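Local coordinates for dihydrodipicolinate synthase (Oceanobacillus iheyensis HTE831, PDB 3D0C), which probably catalyses the condensation step that forms 4-hydroxy-tetrahydrodipicolinate in lysine biosynthesis, as a member of the DapA family of TIM-barrel lyases, at residues S213-V216 and N217-Q221; D240-E243 and D244-F248; D289-E292 and L293-L296; E295-K298 and S299-T302. The protein carries 1 engineered substitution. One frame throughout, in Å; residues are numbered along the deposited sequence.

Contact 1: S213-V216 and N217-Q221; sequences SGLV and NVFPQ
Asn217 and Gly214 meet through two hydrogen bonds to one oxygen. Gly214 O accepts both from the same face of its plane: the side-chain ND2 of Asn217 comes to 3.0 Å from Gly214 O, while the backbone N of Asn217 sits well above the carbonyl plane at 3.2 Å from that oxygen. With CG of Asn217 turned beside its own backbone N (chi1 -69°), the amide folds back over the turn instead of swinging outward. Leu215 O also serves two donors, Val218 N at 2.8 Å and Phe219 N at 2.9 Å, the latter nearly in line with the carbonyl bond. At the start of the turn Ser213 OG accepts from Val216 N in an ST motif, 3.2 Å apart, and is also hydrogen-bonded to Glu197.

The apolar contacts are lighter. Leu215 CD1 lies 4.0 Å from Phe219 CB, at the edge of the phenylalanine ring, and Val216 CB faces Pro220 CB at 4.3 Å. Pro220 also lays its CB and CD beside the carbonyl oxygen of Val216.

The amide of Asn217 continues outward: ND2 also donates to Ile18 O, and OD1 has a weak bond from Asn38. Its side chain lies about 4 Å from that of Thr56, a predicted pyruvate-binding residue. The doubly used carbonyls thus fix the path from strand 210-213 into helix 220-232, and Asn217, held from several directions, ties that path to the barrel close to the probable substrate site.

Contact 2: D240-E243 and D244-F248; sequences DVWE and DVVPF
The indole of Trp242 and the side chain of Val246, one helical turn on, lie side by side and point the same way, and one methyl does the touching. Val246 CG2 sits over one face of the indole, 3.6 Å from the centroid of the five-membered ring and 16° off its normal, a CH-pi contact in which NE1 is the nearest ring atom. Two torsions bring them together: Trp242 carries CG anti to its backbone N (chi1 172°), and in Val246 it is CG1 that takes the anti place (chi1 164°), leaving CG2 for the ring. The indole is pinned at its polar end too, since Trp242 NE1 donates to Lys198 O.

Beside this pair, Val241 and Val245 meet more loosely, CG1 of Val241 lying 4.5 Å from CG1 of Val245. Val246 N to Trp242 O, at 3.0 Å, is the last of the regular bonds across the segments. The ring of Pro247 then brings its CD to 3.2 Å from Glu243 O where an amide hydrogen would otherwise lie, and the helix kinks.

The carboxylate of Asp244 leads away from the preceding turn, and its OD2 forms a salt bridge with Lys222 of helix 220-232. Within helix 235-257 this stretch faces several neighbours: Trp242 rests on Pro201 of helix 196-206, Val241 packs on Leu226 of helix 220-232, and Phe248, at the kink, packs on helix 260-270.

Contact 3: D289-E292 and L293-L296; sequences DRLE and LEEL
From Asp289 to Leu296 the backbone is regular alpha-helix, with four successive bonds, each from an amide to the carbonyl four residues back, such as Glu294 N to Arg290 O at 3.0 Å. Along one flank Glu294 folds back over the preceding turn. Its CG stands beside its own backbone N (chi1 -59°) and comes to 3.0 Å from Arg290 O, and the extended chain beyond slants OE2 across the aliphatic part of the arginine, 3.9 Å from Arg290 CG. The other oxygen, OE1, lies 4.1 Å from Leu291 CD1.

Leu291 meets Glu295 in turn: CD1 of the leucine is 4.1 Å from CG of the glutamate, methyl against methylene.

Charge pairing goes elsewhere. Arg290 bends at chi3 (-72°), and its NE makes a salt bridge with Glu266 of helix 260-270, while NE stays 5.8 Å from Glu294 OE2 with the two flat groups 69° apart. Asp289 is held by Lys254, His255 and Asn259. With an alanine at Glu294 the carboxylate is gone, and Arg290 CG and Leu291 CD1 would probably lose that cover, the arginine keeping Glu266 but with one negative charge fewer nearby.

Within the helix the side-chain contacts are van der Waals ones, carboxylate oxygens or methylenes against aliphatic carbons, with no ion pair, whereas the ionic bonds of Asp289 and Arg290 tie this part of helix 287-303 to helices 235-257 and 260-270.

Contact 4: E295-K298 and S299-T302; sequences ELLK and SWNT
Lys298 O is gripped twice by Thr302, whose backbone N lies 3.0 Å from Lys298 O and whose hydroxyl OG1 donates to the same oxygen from 3.3 Å, above the carbonyl plane. The hydroxyl gets there because OG1 stands beside the threonine's own backbone N (chi1 -62°), facing the previous turn. A third donor, Asn301 N, adds a weak bond to Lys298 O, its better one going to Leu297 O.

The apolar half centres on Trp300. Leu296 lies across one face of the indole: its CG is 3.8 Å from the centroid of the six-membered ring, only 6° off the normal. CD1 reaches 3.7 Å from Trp300 CE2, and CD2 spreads over the CH2 end. Leu297 approaches obliquely, its CD2 being 3.7 Å from Trp300 CE3. The indole is fixed in rotation as well, since Trp300 NE1 donates to the backbone O of Asp244, Lys222 makes a cation-pi contact with it, and the ring of Phe219 meets it at a steep angle.

With an alanine in place of Trp300 the indole is lost, and the methyls of Leu296 and Leu297 would probably be left with a gap beside them and Asp244 O without its donor.

Helix 287-303 therefore ends with two unlike sides: an exposed one where hydroxyl and amide share a single carbonyl, and an apolar one where Leu296 and Trp300, polar only at NE1, meet helix 235-257, while Leu297 packs against Trp300 and Phe219.

How the contacts relate
Contacts 1, 2 and 3 follow one another along the chain, from the exit of barrel strand 210-213 through helix 235-257 to the C-terminal helix 287-303, and contact 4 begins on the stretch where contact 3 ends; these two share Glu295 and Leu296, with centres about 9 Å apart. Contact 2 lies about 12 Å, centre to centre, from both contact 1 and contact 4, and touches each: Leu215 packs on Val245 and Phe248, and Phe248 on Trp300. Leu296 packs on Phe248, joining contact 2 to contacts 3 and 4, and contact 1 also touches contact 4. Helices 235-257 and 287-303 thus pack on one another and on the loop that leaves the last barrel strand, 210-213.

Contact 1: S213-V216 and N217-Q221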
loop_
_atom_site.group_PDB
_atom_site.type_symbol
_atom_site.label_atom_id
_atom_site.label_comp_id
_atom_site.label_asym_id
_atom_site.label_seq_id
_atom_site.Cartn_x
_atom_site.Cartn_y
_atom_site.Cartn_z
ATOM N N SER A 213 -8.916 6.210 -17.530
ATOM C CA SER A 213 -7.851 6.606 -18.451
ATOM C C SER A 213 -6.936 7.667 -17.890
ATOM O O SER A 213 -7.381 8.557 -17.166
ATOM C CB SER A 213 -8.435 7.134 -19.766
ATOM O OG SER A 213 -7.401 7.629 -20.619
ATOM N N GLY A 214 -5.658 7.565 -18.252
ATOM C CA GLY A 214 -4.663 8.542 -17.844
ATOM C C GLY A 214 -4.189 9.212 -19.128
ATOM O O GLY A 214 -3.624 10.312 -19.122
ATOM N N LEU A 215 -4.429 8.526 -20.245
ATOM C CA LEU A 215 -4.060 9.028 -21.563
ATOM C C LEU A 215 -4.847 10.293 -21.897
ATOM O O LEU A 215 -4.370 11.156 -22.632
ATOM C CB LEU A 215 -4.328 7.962 -22.631
ATOM C CG LEU A 215 -4.097 8.392 -24.085
ATOM C CD1 LEU A 215 -2.669 8.883 -24.261
ATOM C CD2 LEU A 215 -4.375 7.217 -25.012
ATOM N N VAL A 216 -6.050 10.405 -21.353
ATOM C CA VAL A 216 -6.876 11.574 -21.615
ATOM C C VAL A 216 -6.221 12.893 -21.185
ATOM O O VAL A 216 -6.671 13.962 -21.595
ATOM C CB VAL A 216 -8.260 11.452 -20.937
ATOM C CG1 VAL A 216 -9.121 10.439 -21.687
ATOM C CG2 VAL A 216 -8.098 11.040 -19.483
ATOM N N ASN A 217 -5.166 12.824 -20.370
ATOM C CA ASN A 217 -4.464 14.034 -19.916
ATOM C C ASN A 217 -3.512 14.535 -20.998
ATOM O O ASN A 217 -2.964 15.638 -20.893
ATOM C CB ASN A 217 -3.628 13.758 -18.652
ATOM C CG ASN A 217 -4.477 13.477 -17.426
ATOM O OD1 ASN A 217 -5.169 14.361 -16.915
ATOM N ND2 ASN A 217 -4.426 12.237 -16.945
ATOM N N VAL A 218 -3.321 13.726 -22.037
ATOM C CA VAL A 218 -2.393 14.073 -23.105
ATOM C C VAL A 218 -3.010 14.017 -24.499
ATOM O O VAL A 218 -2.884 14.964 -25.280
ATOM C CB VAL A 218 -1.189 13.125 -23.077
ATOM C CG1 VAL A 218 -0.060 13.683 -23.927
ATOM C CG2 VAL A 218 -0.746 12.905 -21.647
ATOM N N PHE A 219 -3.661 12.900 -24.811
ATOM C CA PHE A 219 -4.299 12.706 -26.112
ATOM C C PHE A 219 -5.727 12.208 -25.917
ATOM O O PHE A 219 -6.066 11.095 -26.313
ATOM C CB PHE A 219 -3.515 11.676 -26.940
ATOM C CG PHE A 219 -2.228 12.201 -27.503
ATOM C CD1 PHE A 219 -2.233 13.093 -28.572
ATOM C CD2 PHE A 219 -1.010 11.808 -26.965
ATOM C CE1 PHE A 219 -1.038 13.584 -29.096
ATOM C CE2 PHE A 219 0.190 12.294 -27.480
ATOM C CZ PHE A 219 0.175 13.183 -28.549
ATOM N N PRO A 220 -6.590 13.034 -25.310
ATOM C CA PRO A 220 -7.981 12.631 -25.079
ATOM C C PRO A 220 -8.741 12.176 -26.329
ATOM O O PRO A 220 -9.627 11.321 -26.242
ATOM C CB PRO A 220 -8.599 13.880 -24.457
ATOM C CG PRO A 220 -7.839 14.985 -25.120
ATOM C CD PRO A 220 -6.413 14.472 -25.037
ATOM N N GLN A 221 -8.403 12.751 -27.484
ATOM C CA GLN A 221 -9.082 12.393 -28.733
ATOM C C GLN A 221 -8.898 10.911 -29.082
ATOM O O GLN A 221 -9.790 10.299 -29.667
ATOM C CB GLN A 221 -8.596 13.279 -29.897
ATOM C CG GLN A 221 -8.730 14.794 -29.634
ATOM C CD GLN A 221 -8.544 15.661 -30.887
ATOM O OE1 GLN A 221 -7.591 15.484 -31.654
ATOM N NE2 GLN A 221 -9.453 16.617 -31.085
#

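Contact 2: D240-E243 and D244-F248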
loop_
_atom_site.group_PDB
_atom_site.type_symbol
_atom_site.label_atom_id
_atom_site.label_comp_id
_atom_site.label_asym_id
_atom_site.label_seq_id
_atom_site.Cartn_x
_atom_site.Cartn_y
_atom_site.Cartn_z
ATOM N N ASP A 240 -7.924 -0.950 -34.227
ATOM C CA ASP A 240 -6.974 0.034 -34.759
ATOM C C ASP A 240 -6.583 1.071 -33.693
ATOM O O ASP A 240 -5.401 1.377 -33.529
ATOM C CB ASP A 240 -7.564 0.758 -35.978
ATOM C CG ASP A 240 -7.508 -0.080 -37.253
ATOM O OD1 ASP A 240 -6.800 -1.116 -37.294
ATOM O OD2 ASP A 240 -8.176 0.309 -38.231
ATOM N N VAL A 241 -7.566 1.615 -32.977
ATOM C CA VAL A 241 -7.261 2.617 -31.948
ATOM C C VAL A 241 -6.475 1.956 -30.829
ATOM O O VAL A 241 -5.540 2.546 -30.278
ATOM C CB VAL A 241 -8.535 3.254 -31.339
ATOM C CG1 VAL A 241 -8.147 4.324 -30.306
ATOM C CG2 VAL A 241 -9.382 3.874 -32.438
ATOM N N TRP A 242 -6.865 0.723 -30.517
ATOM C CA TRP A 242 -6.235 -0.084 -29.480
ATOM C C TRP A 242 -4.745 -0.262 -29.757
ATOM O O TRP A 242 -3.913 -0.009 -28.885
ATOM C CB TRP A 242 -6.927 -1.451 -29.416
ATOM C CG TRP A 242 -6.270 -2.463 -28.538
ATOM C CD1 TRP A 242 -6.264 -2.495 -27.173
ATOM C CD2 TRP A 242 -5.545 -3.616 -28.969
ATOM N NE1 TRP A 242 -5.582 -3.600 -26.727
ATOM C CE2 TRP A 242 -5.129 -4.308 -27.811
ATOM C CE3 TRP A 242 -5.206 -4.135 -30.225
ATOM C CZ2 TRP A 242 -4.392 -5.492 -27.871
ATOM C CZ3 TRP A 242 -4.472 -5.314 -30.284
ATOM C CH2 TRP A 242 -4.074 -5.978 -29.112
ATOM N N GLU A 243 -4.410 -0.704 -30.968
ATOM C CA GLU A 243 -3.011 -0.904 -31.349
ATOM C C GLU A 243 -2.232 0.402 -31.273
ATOM O O GLU A 243 -1.026 0.406 -31.011
ATOM C CB GLU A 243 -2.890 -1.403 -32.791
ATOM C CG GLU A 243 -3.685 -2.631 -33.129
ATOM C CD GLU A 243 -3.405 -3.085 -34.544
ATOM O OE1 GLU A 243 -3.510 -2.251 -35.468
ATOM O OE2 GLU A 243 -3.078 -4.273 -34.728
ATOM N N ASP A 244 -2.932 1.502 -31.527
ATOM C CA ASP A 244 -2.328 2.830 -31.532
ATOM C C ASP A 244 -1.959 3.363 -30.147
ATOM O O ASP A 244 -0.961 4.071 -30.004
ATOM C CB ASP A 244 -3.270 3.819 -32.233
ATOM C CG ASP A 244 -2.624 5.176 -32.485
ATOM O OD1 ASP A 244 -1.544 5.214 -33.113
ATOM O OD2 ASP A 244 -3.201 6.204 -32.064
ATOM N N VAL A 245 -2.745 3.021 -29.129
ATOM C CA VAL A 245 -2.476 3.512 -27.776
ATOM C C VAL A 245 -1.758 2.529 -26.853
ATOM O O VAL A 245 -1.177 2.933 -25.837
ATOM C CB VAL A 245 -3.777 3.958 -27.082
ATOM C CG1 VAL A 245 -4.440 5.063 -27.882
ATOM C CG2 VAL A 245 -4.715 2.771 -26.915
ATOM N N VAL A 246 -1.789 1.245 -27.196
ATOM C CA VAL A 246 -1.130 0.231 -26.376
ATOM C C VAL A 246 0.330 0.575 -26.062
ATOM O O VAL A 246 0.782 0.401 -24.927
ATOM C CB VAL A 246 -1.206 -1.160 -27.045
ATOM C CG1 VAL A 246 -0.197 -2.109 -26.411
ATOM C CG2 VAL A 246 -2.615 -1.732 -26.878
ATOM N N PRO A 247 1.088 1.076 -27.057
ATOM C CA PRO A 247 2.497 1.433 -26.838
ATOM C C PRO A 247 2.690 2.414 -25.677
ATOM O O PRO A 247 3.688 2.351 -24.958
ATOM C CB PRO A 247 2.908 2.040 -28.178
ATOM C CG PRO A 247 2.057 1.270 -29.158
ATOM C CD PRO A 247 0.712 1.297 -28.466
ATOM N N PHE A 248 1.729 3.320 -25.514
ATOM C CA PHE A 248 1.758 4.324 -24.446
ATOM C C PHE A 248 1.515 3.638 -23.099
ATOM O O PHE A 248 2.231 3.870 -22.124
ATOM C CB PHE A 248 0.666 5.373 -24.692
ATOM C CG PHE A 248 0.718 6.553 -23.745
ATOM C CD1 PHE A 248 1.603 7.606 -23.964
ATOM C CD2 PHE A 248 -0.122 6.610 -22.634
ATOM C CE1 PHE A 248 1.650 8.698 -23.094
ATOM C CE2 PHE A 248 -0.082 7.697 -21.758
ATOM C CZ PHE A 248 0.805 8.741 -21.991
#

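Contact 3: D289-E292 and L293-L296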
loop_
_atom_site.group_PDB
_atom_site.type_symbol
_atom_site.label_atom_id
_atom_site.label_comp_id
_atom_site.label_asym_id
_atom_site.label_seq_id
_atom_site.Cartn_x
_atom_site.Cartn_y
_atom_site.Cartn_z
ATOM N N ASP A 289 13.981 5.100 -21.605
ATOM C CA ASP A 289 12.525 5.207 -21.636
ATOM C C ASP A 289 12.126 6.582 -22.150
ATOM O O ASP A 289 11.093 6.745 -22.796
ATOM C CB ASP A 289 11.928 4.990 -20.245
ATOM C CG ASP A 289 11.963 3.540 -19.817
ATOM O OD1 ASP A 289 12.213 2.668 -20.678
ATOM O OD2 ASP A 289 11.726 3.271 -18.621
ATOM N N ARG A 290 12.949 7.580 -21.857
ATOM C CA ARG A 290 12.657 8.929 -22.318
ATOM C C ARG A 290 12.707 8.930 -23.856
ATOM O O ARG A 290 11.826 9.474 -24.521
ATOM C CB ARG A 290 13.671 9.918 -21.712
ATOM C CG ARG A 290 13.360 11.392 -21.964
ATOM C CD ARG A 290 14.243 12.338 -21.124
ATOM N NE ARG A 290 13.926 12.361 -19.691
ATOM C CZ ARG A 290 14.616 11.713 -18.755
ATOM N NH1 ARG A 290 15.669 10.977 -19.095
ATOM N NH2 ARG A 290 14.276 11.822 -17.473
ATOM N N LEU A 291 13.728 8.292 -24.412
ATOM C CA LEU A 291 13.878 8.208 -25.862
ATOM C C LEU A 291 12.695 7.459 -26.481
ATOM O O LEU A 291 12.141 7.877 -27.502
ATOM C CB LEU A 291 15.192 7.494 -26.200
ATOM C CG LEU A 291 15.510 7.245 -27.677
ATOM C CD1 LEU A 291 15.440 8.556 -28.457
ATOM C CD2 LEU A 291 16.892 6.607 -27.790
ATOM N N GLU A 292 12.298 6.358 -25.851
ATOM C CA GLU A 292 11.177 5.572 -26.356
ATOM C C GLU A 292 9.903 6.399 -26.403
ATOM O O GLU A 292 9.117 6.288 -27.347
ATOM C CB GLU A 292 10.952 4.327 -25.496
ATOM C CG GLU A 292 11.799 3.139 -25.909
ATOM C CD GLU A 292 11.239 1.819 -25.401
ATOM O OE1 GLU A 292 10.035 1.554 -25.625
ATOM O OE2 GLU A 292 12.008 1.045 -24.789
ATOM N N LEU A 293 9.698 7.232 -25.387
ATOM C CA LEU A 293 8.511 8.070 -25.340
ATOM C C LEU A 293 8.555 9.122 -26.442
ATOM O O LEU A 293 7.558 9.365 -27.130
ATOM C CB LEU A 293 8.402 8.753 -23.974
ATOM C CG LEU A 293 7.246 9.742 -23.824
ATOM C CD1 LEU A 293 5.915 9.057 -24.118
ATOM C CD2 LEU A 293 7.257 10.304 -22.419
ATOM N N GLU A 294 9.716 9.749 -26.604
ATOM C CA GLU A 294 9.882 10.778 -27.626
ATOM C C GLU A 294 9.581 10.207 -29.013
ATOM O O GLU A 294 8.930 10.856 -29.834
ATOM C CB GLU A 294 11.305 11.354 -27.577
ATOM C CG GLU A 294 11.676 11.982 -26.232
ATOM C CD GLU A 294 13.098 12.528 -26.199
ATOM O OE1 GLU A 294 13.929 12.094 -27.029
ATOM O OE2 GLU A 294 13.389 13.382 -25.333
ATOM N N GLU A 295 10.051 8.992 -29.265
ATOM C CA GLU A 295 9.823 8.338 -30.550
ATOM C C GLU A 295 8.341 8.031 -30.764
ATOM O O GLU A 295 7.834 8.150 -31.881
ATOM C CB GLU A 295 10.623 7.040 -30.638
ATOM C CG GLU A 295 12.122 7.212 -30.422
ATOM C CD GLU A 295 12.901 5.934 -30.686
ATOM O OE1 GLU A 295 12.614 4.910 -30.027
ATOM O OE2 GLU A 295 13.801 5.953 -31.554
ATOM N N LEU A 296 7.651 7.618 -29.699
ATOM C CA LEU A 296 6.229 7.317 -29.802
ATOM C C LEU A 296 5.471 8.581 -30.182
ATOM O O LEU A 296 4.586 8.551 -31.038
ATOM C CB LEU A 296 5.683 6.771 -28.474
ATOM C CG LEU A 296 4.155 6.642 -28.374
ATOM C CD1 LEU A 296 3.619 5.790 -29.516
ATOM C CD2 LEU A 296 3.788 6.024 -27.031
#

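Contact 4: E295-K298 and S299-T302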
loop_
_atom_site.group_PDB
_atom_site.type_symbol
_atom_site.label_atom_id
_atom_site.label_comp_id
_atom_site.label_asym_id
_atom_site.label_seq_id
_atom_site.Cartn_x
_atom_site.Cartn_y
_atom_site.Cartn_z
ATOM N N GLU A 295 10.051 8.992 -29.265
ATOM C CA GLU A 295 9.823 8.338 -30.550
ATOM C C GLU A 295 8.341 8.031 -30.764
ATOM O O GLU A 295 7.834 8.150 -31.881
ATOM C CB GLU A 295 10.623 7.040 -30.638
ATOM C CG GLU A 295 12.122 7.212 -30.422
ATOM C CD GLU A 295 12.901 5.934 -30.686
ATOM O OE1 GLU A 295 12.614 4.910 -30.027
ATOM O OE2 GLU A 295 13.801 5.953 -31.554
ATOM N N LEU A 296 7.651 7.618 -29.699
ATOM C CA LEU A 296 6.229 7.317 -29.802
ATOM C C LEU A 296 5.471 8.581 -30.182
ATOM O O LEU A 296 4.586 8.551 -31.038
ATOM C CB LEU A 296 5.683 6.771 -28.474
ATOM C CG LEU A 296 4.155 6.642 -28.374
ATOM C CD1 LEU A 296 3.619 5.790 -29.516
ATOM C CD2 LEU A 296 3.788 6.024 -27.031
ATOM N N LEU A 297 5.814 9.697 -29.546
ATOM C CA LEU A 297 5.137 10.944 -29.858
ATOM C C LEU A 297 5.436 11.363 -31.298
ATOM O O LEU A 297 4.573 11.926 -31.979
ATOM C CB LEU A 297 5.557 12.052 -28.881
ATOM C CG LEU A 297 5.177 11.849 -27.405
ATOM C CD1 LEU A 297 5.336 13.170 -26.666
ATOM C CD2 LEU A 297 3.734 11.360 -27.282
ATOM N N LYS A 298 6.655 11.084 -31.759
ATOM C CA LYS A 298 7.041 11.425 -33.125
ATOM C C LYS A 298 6.155 10.648 -34.095
ATOM O O LYS A 298 5.619 11.208 -35.056
ATOM C CB LYS A 298 8.507 11.072 -33.373
ATOM C CG LYS A 298 8.992 11.500 -34.751
ATOM C CD LYS A 298 8.770 13.002 -34.934
ATOM C CE LYS A 298 8.765 13.407 -36.405
ATOM N NZ LYS A 298 8.402 14.850 -36.587
ATOM N N SER A 299 6.017 9.351 -33.832
ATOM C CA SER A 299 5.185 8.473 -34.647
ATOM C C SER A 299 3.762 9.003 -34.694
ATOM O O SER A 299 3.185 9.147 -35.772
ATOM C CB SER A 299 5.175 7.053 -34.070
ATOM O OG SER A 299 4.165 6.260 -34.679
ATOM N N TRP A 300 3.196 9.287 -33.521
ATOM C CA TRP A 300 1.836 9.802 -33.445
ATOM C C TRP A 300 1.658 11.085 -34.228
ATOM O O TRP A 300 0.569 11.355 -34.746
ATOM C CB TRP A 300 1.413 10.008 -31.985
ATOM C CG TRP A 300 0.910 8.756 -31.324
ATOM C CD1 TRP A 300 0.408 7.650 -31.940
ATOM C CD2 TRP A 300 0.815 8.510 -29.918
ATOM N NE1 TRP A 300 0.004 6.724 -31.006
ATOM C CE2 TRP A 300 0.240 7.229 -29.755
ATOM C CE3 TRP A 300 1.153 9.249 -28.779
ATOM C CZ2 TRP A 300 -0.000 6.668 -28.492
ATOM C CZ3 TRP A 300 0.913 8.692 -27.523
ATOM C CH2 TRP A 300 0.340 7.413 -27.394
ATOM N N ASN A 301 2.728 11.870 -34.327
ATOM C CA ASN A 301 2.676 13.135 -35.071
ATOM C C ASN A 301 2.596 12.839 -36.555
ATOM O O ASN A 301 1.814 13.440 -37.284
ATOM C CB ASN A 301 3.930 13.965 -34.827
ATOM C CG ASN A 301 3.821 15.360 -35.419
ATOM O OD1 ASN A 301 4.695 16.197 -35.223
ATOM N ND2 ASN A 301 2.729 15.618 -36.144
ATOM N N THR A 302 3.432 11.892 -36.981
ATOM C CA THR A 302 3.524 11.468 -38.387
ATOM C C THR A 302 2.213 10.911 -38.902
ATOM O O THR A 302 1.859 11.102 -40.070
ATOM C CB THR A 302 4.627 10.370 -38.628
ATOM O OG1 THR A 302 5.921 10.892 -38.297
ATOM C CG2 THR A 302 4.648 9.934 -40.086
#